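PDB 3ZVS: archaemetzincin, which is probably a zinc metalloprotease of the metzincin type, carrying one catalytic and one apparently structural zinc ion, whose natural substrate is unknown. Local coordinates for residues A[21-24]-A[29-32]; A[123-128]-A[132-137]. One frame throughout, in Å; residues are numbered along the deposited sequence. Where two conformers were deposited one is given.

Contact 1: A[21-24]-A[29-32]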
ATOM      1  N   SER A  21       9.300  -0.695   9.702  1.00 14.00           N
ATOM      2  CA  SER A  21       9.541  -1.920   8.928  0.52 12.98           C
ATOM      3  C   SER A  21      10.143  -1.666   7.554  1.00 16.64           C
ATOM      4  O   SER A  21      11.009  -2.430   7.089  1.00 17.56           O
ATOM      5  CB  SER A  21       8.243  -2.692   8.742  0.52 15.35           C
ATOM      6  OG  SER A  21       7.626  -2.956   9.974  0.52 18.44           O
ATOM      7  N   LEU A  22       9.693  -0.618   6.875  1.00 14.16           N
ATOM      8  CA  LEU A  22      10.110  -0.379   5.501  1.00 14.30           C
ATOM      9  C   LEU A  22      11.583  -0.024   5.250  1.00 15.87           C
ATOM     10  O   LEU A  22      12.127  -0.385   4.195  1.00 16.55           O
ATOM     11  CB  LEU A  22       9.211   0.657   4.842  1.00 12.76           C
ATOM     12  CG  LEU A  22       7.713   0.365   4.677  1.00 14.30           C
ATOM     13  CD1 LEU A  22       7.024   1.563   4.039  1.00 14.03           C
ATOM     14  CD2 LEU A  22       7.432  -0.895   3.859  1.00 16.34           C
ATOM     15  N   PRO A  23      12.236   0.690   6.173  1.00 15.95           N
ATOM     16  CA  PRO A  23      13.651   1.012   5.904  1.00 17.81           C
ATOM     17  C   PRO A  23      14.510  -0.215   5.637  1.00 18.70           C
ATOM     18  O   PRO A  23      15.263  -0.223   4.669  1.00 21.06           O
ATOM     19  CB  PRO A  23      14.087   1.717   7.192  1.00 18.96           C
ATOM     20  CG  PRO A  23      12.817   2.339   7.715  1.00 16.96           C
ATOM     21  CD  PRO A  23      11.749   1.330   7.408  1.00 17.03           C
ATOM     22  N   LYS A  24      14.367  -1.242   6.459  1.00 16.45           N
ATOM     23  CA  LYS A  24      15.182  -2.439   6.301  1.00 17.44           C
ATOM     24  C   LYS A  24      14.810  -3.189   5.024  1.00 26.04           C
ATOM     25  O   LYS A  24      15.685  -3.692   4.329  1.00 25.16           O
ATOM     26  CB  LYS A  24      15.002  -3.332   7.527  1.00 22.16           C
ATOM     27  CG  LYS A  24      15.781  -4.620   7.467  1.00 34.91           C
ATOM     28  CD  LYS A  24      15.375  -5.532   8.600  1.00 42.27           C
ATOM     29  CE  LYS A  24      16.014  -6.903   8.444  1.00 57.25           C
ATOM     30  NZ  LYS A  24      15.733  -7.763   9.622  1.00 67.36           N
ATOM     31  N   GLU A  29      15.569   5.439   3.125  1.00 21.95           N
ATOM     32  CA  GLU A  29      15.284   6.461   4.121  1.00 20.78           C
ATOM     33  C   GLU A  29      13.783   6.699   4.029  1.00 18.45           C
ATOM     34  O   GLU A  29      13.265   6.968   2.938  1.00 19.69           O
ATOM     35  CB  GLU A  29      16.034   7.734   3.793  1.00 25.21           C
ATOM     36  CG  GLU A  29      15.903   8.798   4.852  1.00 33.05           C
ATOM     37  CD  GLU A  29      16.688  10.053   4.509  1.00 46.04           C
ATOM     38  OE1 GLU A  29      17.132  10.188   3.345  1.00 39.92           O
ATOM     39  OE2 GLU A  29      16.844  10.906   5.408  1.00 47.40           O
ATOM     40  N   VAL A  30      13.107   6.571   5.160  1.00 17.79           N
ATOM     41  CA  VAL A  30      11.653   6.731   5.205  1.00 15.49           C
ATOM     42  C   VAL A  30      11.281   8.004   5.959  1.00 18.60           C
ATOM     43  O   VAL A  30      11.842   8.322   7.007  1.00 19.12           O
ATOM     44  CB  VAL A  30      11.031   5.500   5.865  1.00 19.66           C
ATOM     45  CG1 VAL A  30       9.551   5.642   5.954  1.00 22.60           C
ATOM     46  CG2 VAL A  30      11.408   4.223   5.052  1.00 19.90           C
ATOM     47  N   PHE A  31      10.315   8.718   5.399  1.00 15.68           N
ATOM     48  CA  PHE A  31       9.853   9.991   5.914  1.00 15.53           C
ATOM     49  C   PHE A  31       8.381   9.810   6.183  1.00 16.42           C
ATOM     50  O   PHE A  31       7.677   9.213   5.383  1.00 18.37           O
ATOM     51  CB  PHE A  31      10.049  11.103   4.890  1.00 16.06           C
ATOM     52  CG  PHE A  31      11.487  11.346   4.530  1.00 19.25           C
ATOM     53  CD1 PHE A  31      12.097  10.604   3.535  1.00 22.34           C
ATOM     54  CD2 PHE A  31      12.223  12.291   5.207  1.00 22.20           C
ATOM     55  CE1 PHE A  31      13.422  10.820   3.215  1.00 26.85           C
ATOM     56  CE2 PHE A  31      13.551  12.509   4.897  1.00 28.89           C
ATOM     57  CZ  PHE A  31      14.148  11.770   3.900  1.00 30.63           C
ATOM     58  N   VAL A  32       7.897  10.338   7.296  1.00 14.44           N
ATOM     59  CA  VAL A  32       6.469  10.343   7.569  1.00 14.09           C
ATOM     60  C   VAL A  32       5.987  11.787   7.444  1.00 14.09           C
ATOM     61  O   VAL A  32       6.397  12.675   8.198  1.00 15.60           O
ATOM     62  CB  VAL A  32       6.156   9.784   8.961  1.00 13.16           C
ATOM     63  CG1 VAL A  32       4.660   9.911   9.264  1.00 15.13           C
ATOM     64  CG2 VAL A  32       6.607   8.328   9.090  1.00 15.15           C
TER
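Val-30, near the start of strand 29-32, meets Pro-23 and Leu-22 in the last turns of helix 12-26, where the chain of a beta-alpha-beta unit (strand 2-7, helix 12-26, strand 29-32) turns back from helix to strand. The valine side chain carries the contact from its side. Its CB already lies 4.1 Å from Pro-23 CG, at the edge of van der Waals touch. From there the two methyls part. CG1 stands opposite the backbone N (chi1 179°), which leaves CG2 beside that N and aimed at the helix. CG2 is the tip that does the work: it comes to 3.6 Å from Pro-23 CG and 3.7 Å from Pro-23 CD, straddling the CG-CD bond of the pyrrolidine ring. The same methyl reaches Leu-22 CB at 4.2 Å, a looser touch. The two side chains of Val-30 and Pro-23 cross at about a right angle. Pro-23 has no N-H to give to the preceding turn, and the helix is kinked here; its CD, on the nitrogen, becomes part of the apolar surface offered to the strand. The Leu-22 side chain also packs on Val-116 and Ile-119 of helix 104-122, and so joins the crossover helix to the helix that carries two of the three histidines of the catalytic zinc, His-117 and His-121. Val-30 also packs on Ile-5. Backbone hydrogen bonds of Glu-29 and Phe-31 with residues such as Ile-3 and Ile-5 of strand 2-7 hold this edge strand in the sheet. With only carbon atoms meeting and 120 Å² buried in all, the helix-strand contact rests on dispersion and the exclusion of water, without a directional polar bond to fix its angle.

Contact 2: A[123-128]-A[132-137]. With ZN (zinc ion), chain E; ZN (zinc ion), chain D.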
ATOM      1  N   LEU A 123       8.346   0.592  -7.930  1.00 12.35           N
ATOM      2  CA  LEU A 123       9.712   0.268  -8.346  1.00 13.80           C
ATOM      3  C   LEU A 123       9.773  -0.528  -9.633  1.00 16.90           C
ATOM      4  O   LEU A 123      10.856  -0.935 -10.046  1.00 21.74           O
ATOM      5  CB  LEU A 123      10.460  -0.512  -7.264  1.00 14.99           C
ATOM      6  CG  LEU A 123      10.572   0.215  -5.940  1.00 15.97           C
ATOM      7  CD1 LEU A 123      11.272  -0.656  -4.915  1.00 18.94           C
ATOM      8  CD2 LEU A 123      11.255   1.565  -6.117  1.00 19.04           C
ATOM      9  N   GLY A 124       8.630  -0.810 -10.231  1.00 13.71           N
ATOM     10  CA  GLY A 124       8.564  -1.340 -11.581  1.00 14.95           C
ATOM     11  C   GLY A 124       8.206  -2.804 -11.646  1.00 14.79           C
ATOM     12  O   GLY A 124       8.185  -3.376 -12.744  1.00 17.25           O
ATOM     13  N   LEU A 125       7.890  -3.416 -10.508  1.00 12.24           N
ATOM     14  CA  LEU A 125       7.521  -4.824 -10.471  1.00 11.34           C
ATOM     15  C   LEU A 125       6.050  -5.061 -10.776  1.00 12.95           C
ATOM     16  O   LEU A 125       5.159  -4.482 -10.155  1.00 13.09           O
ATOM     17  CB  LEU A 125       7.844  -5.461  -9.113  1.00 12.34           C
ATOM     18  CG  LEU A 125       9.304  -5.395  -8.690  1.00 11.44           C
ATOM     19  CD1 LEU A 125       9.490  -5.908  -7.287  1.00 13.92           C
ATOM     20  CD2 LEU A 125      10.142  -6.243  -9.629  1.00 15.30           C
ATOM     21  N   LYS A 126       5.797  -5.909 -11.762  1.00 13.78           N
ATOM     22  CA  LYS A 126       4.465  -6.414 -12.043  1.00 14.55           C
ATOM     23  C   LYS A 126       4.095  -7.572 -11.119  1.00 11.23           C
ATOM     24  O   LYS A 126       4.922  -8.059 -10.338  1.00 12.44           O
ATOM     25  CB  LYS A 126       4.380  -6.875 -13.500  1.00 16.72           C
ATOM     26  CG  LYS A 126       4.648  -5.758 -14.482  1.00 20.45           C
ATOM     27  CD  LYS A 126       4.476  -6.207 -15.946  1.00 29.06           C
ATOM     28  CE  LYS A 126       5.265  -5.280 -16.878  1.00 43.24           C
ATOM     29  NZ  LYS A 126       6.762  -5.325 -16.636  1.00 53.99           N
ATOM     30  N   HIS A 127       2.843  -7.993 -11.148  1.00 10.36           N
ATOM     31  CA  HIS A 127       2.483  -9.166 -10.373  1.00 12.15           C
ATOM     32  C   HIS A 127       3.357 -10.345 -10.717  1.00 12.00           C
ATOM     33  O   HIS A 127       3.711 -10.560 -11.878  1.00 15.21           O
ATOM     34  CB  HIS A 127       1.014  -9.496 -10.539  1.00  9.75           C
ATOM     35  CG  HIS A 127       0.147  -8.512  -9.843  1.00  9.06           C
ATOM     36  ND1 HIS A 127      -1.089  -8.118 -10.308  1.00 10.73           N
ATOM     37  CD2 HIS A 127       0.378  -7.776  -8.737  1.00 10.80           C
ATOM     38  CE1 HIS A 127      -1.584  -7.197  -9.497  1.00 11.23           C
ATOM     39  NE2 HIS A 127      -0.717  -6.987  -8.524  1.00  9.53           N
ATOM     40  N   CYS A 128       3.681 -11.099  -9.681  1.00  9.78           N
ATOM     41  CA  CYS A 128       4.606 -12.219  -9.742  1.00 10.38           C
ATOM     42  C   CYS A 128       3.863 -13.496  -9.358  1.00 11.86           C
ATOM     43  O   CYS A 128       3.083 -13.520  -8.393  1.00 14.30           O
ATOM     44  CB  CYS A 128       5.696 -11.943  -8.712  1.00  9.90           C
ATOM     45  SG  CYS A 128       7.014 -13.233  -8.703  1.00 11.38           S
ATOM     46  N   CYS A 132       6.067 -15.036  -3.320  1.00 13.59           N
ATOM     47  CA  CYS A 132       6.548 -13.663  -3.419  1.00 11.17           C
ATOM     48  C   CYS A 132       5.469 -12.697  -2.948  1.00  9.46           C
ATOM     49  O   CYS A 132       4.298 -12.888  -3.261  1.00 11.58           O
ATOM     50  CB  CYS A 132       6.881 -13.356  -4.883  1.00 10.60           C
ATOM     51  SG  CYS A 132       7.669 -11.739  -5.147  1.00 10.89           S
ATOM     52  N   VAL A 133       5.902 -11.605  -2.295  1.00  9.68           N
ATOM     53  CA  VAL A 133       4.991 -10.535  -1.878  1.00  9.51           C
ATOM     54  C   VAL A 133       4.317  -9.855  -3.072  1.00 11.06           C
ATOM     55  O   VAL A 133       3.260  -9.254  -2.898  1.00 10.25           O
ATOM     56  CB  VAL A 133       5.792  -9.519  -1.030  1.00  9.62           C
ATOM     57  CG1 VAL A 133       6.810  -8.750  -1.870  1.00 10.51           C
ATOM     58  CG2 VAL A 133       4.861  -8.586  -0.274  1.00 10.96           C
ATOM     59  N   MET A 134       4.924  -9.934  -4.266  1.00  9.95           N
ATOM     60  CA  MET A 134       4.334  -9.375  -5.468  1.00  9.36           C
ATOM     61  C   MET A 134       3.227 -10.208  -6.101  1.00  8.38           C
ATOM     62  O   MET A 134       2.650  -9.772  -7.107  1.00  9.97           O
ATOM     63  CB  MET A 134       5.412  -9.014  -6.523  1.00 10.21           C
ATOM     64  CG  MET A 134       6.345  -7.837  -6.124  1.00 10.16           C
ATOM     65  SD  MET A 134       5.469  -6.359  -5.515  1.00 10.42           S
ATOM     66  CE  MET A 134       4.356  -5.999  -6.905  1.00 11.33           C
ATOM     67  N   ARG A 135       2.872 -11.345  -5.522  1.00  9.44           N
ATOM     68  CA  ARG A 135       1.664 -12.045  -5.982  1.00 10.54           C
ATOM     69  C   ARG A 135       0.468 -11.138  -5.823  1.00 10.81           C
ATOM     70  O   ARG A 135       0.315 -10.460  -4.786  1.00 10.58           O
ATOM     71  CB  ARG A 135       1.365 -13.251  -5.102  1.00 15.01           C
ATOM     72  CG  ARG A 135       2.189 -14.480  -5.328  1.00 17.83           C
ATOM     73  CD  ARG A 135       1.495 -15.633  -4.550  1.00 24.79           C
ATOM     74  NE  ARG A 135       2.385 -16.759  -4.286  1.00 26.94           N
ATOM     75  CZ  ARG A 135       2.244 -17.607  -3.284  1.00 23.93           C
ATOM     76  NH1 ARG A 135       1.256 -17.463  -2.389  1.00 21.90           N
ATOM     77  NH2 ARG A 135       3.097 -18.610  -3.182  1.00 31.34           N
ATOM     78  N   PHE A 136      -0.412 -11.117  -6.816  1.00  9.25           N
ATOM     79  CA  PHE A 136      -1.743 -10.573  -6.614  1.00 11.65           C
ATOM     80  C   PHE A 136      -2.495 -11.351  -5.554  1.00 12.00           C
ATOM     81  O   PHE A 136      -2.434 -12.598  -5.532  1.00 11.96           O
ATOM     82  CB  PHE A 136      -2.515 -10.614  -7.923  1.00 11.23           C
ATOM     83  CG  PHE A 136      -3.961 -10.207  -7.785  1.00 11.33           C
ATOM     84  CD1 PHE A 136      -4.328  -8.874  -7.781  1.00 12.36           C
ATOM     85  CD2 PHE A 136      -4.951 -11.177  -7.606  1.00 11.15           C
ATOM     86  CE1 PHE A 136      -5.649  -8.505  -7.632  1.00 13.46           C
ATOM     87  CE2 PHE A 136      -6.284 -10.798  -7.472  1.00 12.08           C
ATOM     88  CZ  PHE A 136      -6.614  -9.459  -7.478  1.00 10.18           C
ATOM     89  N   SER A 137      -3.199 -10.643  -4.676  1.00 10.63           N
ATOM     90  CA  SER A 137      -4.058 -11.282  -3.676  1.00 10.41           C
ATOM     91  C   SER A 137      -5.493 -10.929  -3.905  1.00 12.67           C
ATOM     92  O   SER A 137      -5.854  -9.742  -3.916  1.00 11.78           O
ATOM     93  CB  SER A 137      -3.676 -10.857  -2.250  1.00 10.52           C
ATOM     94  OG  SER A 137      -2.332 -11.205  -1.946  1.00 12.35           O
TER
HETATM   95 ZN    ZN E1160       8.554 -12.166  -7.291  1.00 11.64          ZN
HETATM   96 ZN    ZN D1159      -0.585  -5.487  -7.202  1.00 10.42          ZN
HETATM   97  O   HOH W   1       0.315 -12.665  -9.216  1.00 13.91           O
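The metzincin zinc motif HExxHxxGxxH ends at His-127, and the Met-turn, a type I turn from Cys-132 to Arg-135, lies against it through Met-134. His-127 NE2 binds the catalytic zinc at 2.0 Å, with His-117 and His-121 as the other protein ligands. Gly-124, in a Schellman motif, ends the helix bearing those two. Phe-136 CB sits over one face of the imidazole, 3.8 Å from its centroid, and the phenyl ring turns an edge toward that face in an offset edge-to-face pair, planes at 62°; a malonate ion lies next to this phenylalanine. Met-134 O approaches the edge of the imidazole and is gripped twice: it accepts Cys-128 N at 3.1 Å, the donor standing well above the carbonyl plane, and a CA-H...O contact from His-127. The methionine chain, bent at chi2 (-49°) and chi3, folds back so that CG meets Leu-125 CD1 at 3.9 Å and CE lies near Leu-125 O. The same side chain touches His-117 and His-121. Cut back to an alanine, the residue would lose CG, SD and CE, which is likely to leave a gap between Leu-125 and the two histidines. Cys-128 and Cys-132 bind the second zinc, completed by Cys-151 and Cys-154. Met-134 N donates to Cys-132 SG at 3.4 Å, which would probably ease the negative charge on the sulfur. One water bridges the two segments: it accepts from Phe-136 N at 2.9 Å and donates to Cys-128 O at 3.0 Å.

Contact 1 and contact 2 follow each other along the chain, their centres about 20 Å apart and their nearest atoms about 9 Å apart without touching. Both are partly buried: in contact 1 Leu-22 is buried and Pro-23 and Val-30 partly exposed; in contact 2 Met-134 is buried, while His-127 and Phe-136 are exposed at the catalytic site. They share no element, yet each borders helix 104-122, contact 1 through Leu-22 and contact 2 through Met-134, whose neighbour Val-133 touches Val-116, on which Leu-22 also packs. Contact 1 joins regular elements by hydrocarbon packing alone; contact 2 lies in loops and relies on two zinc ions, a backbone hydrogen bond, ring packing and a bridging water.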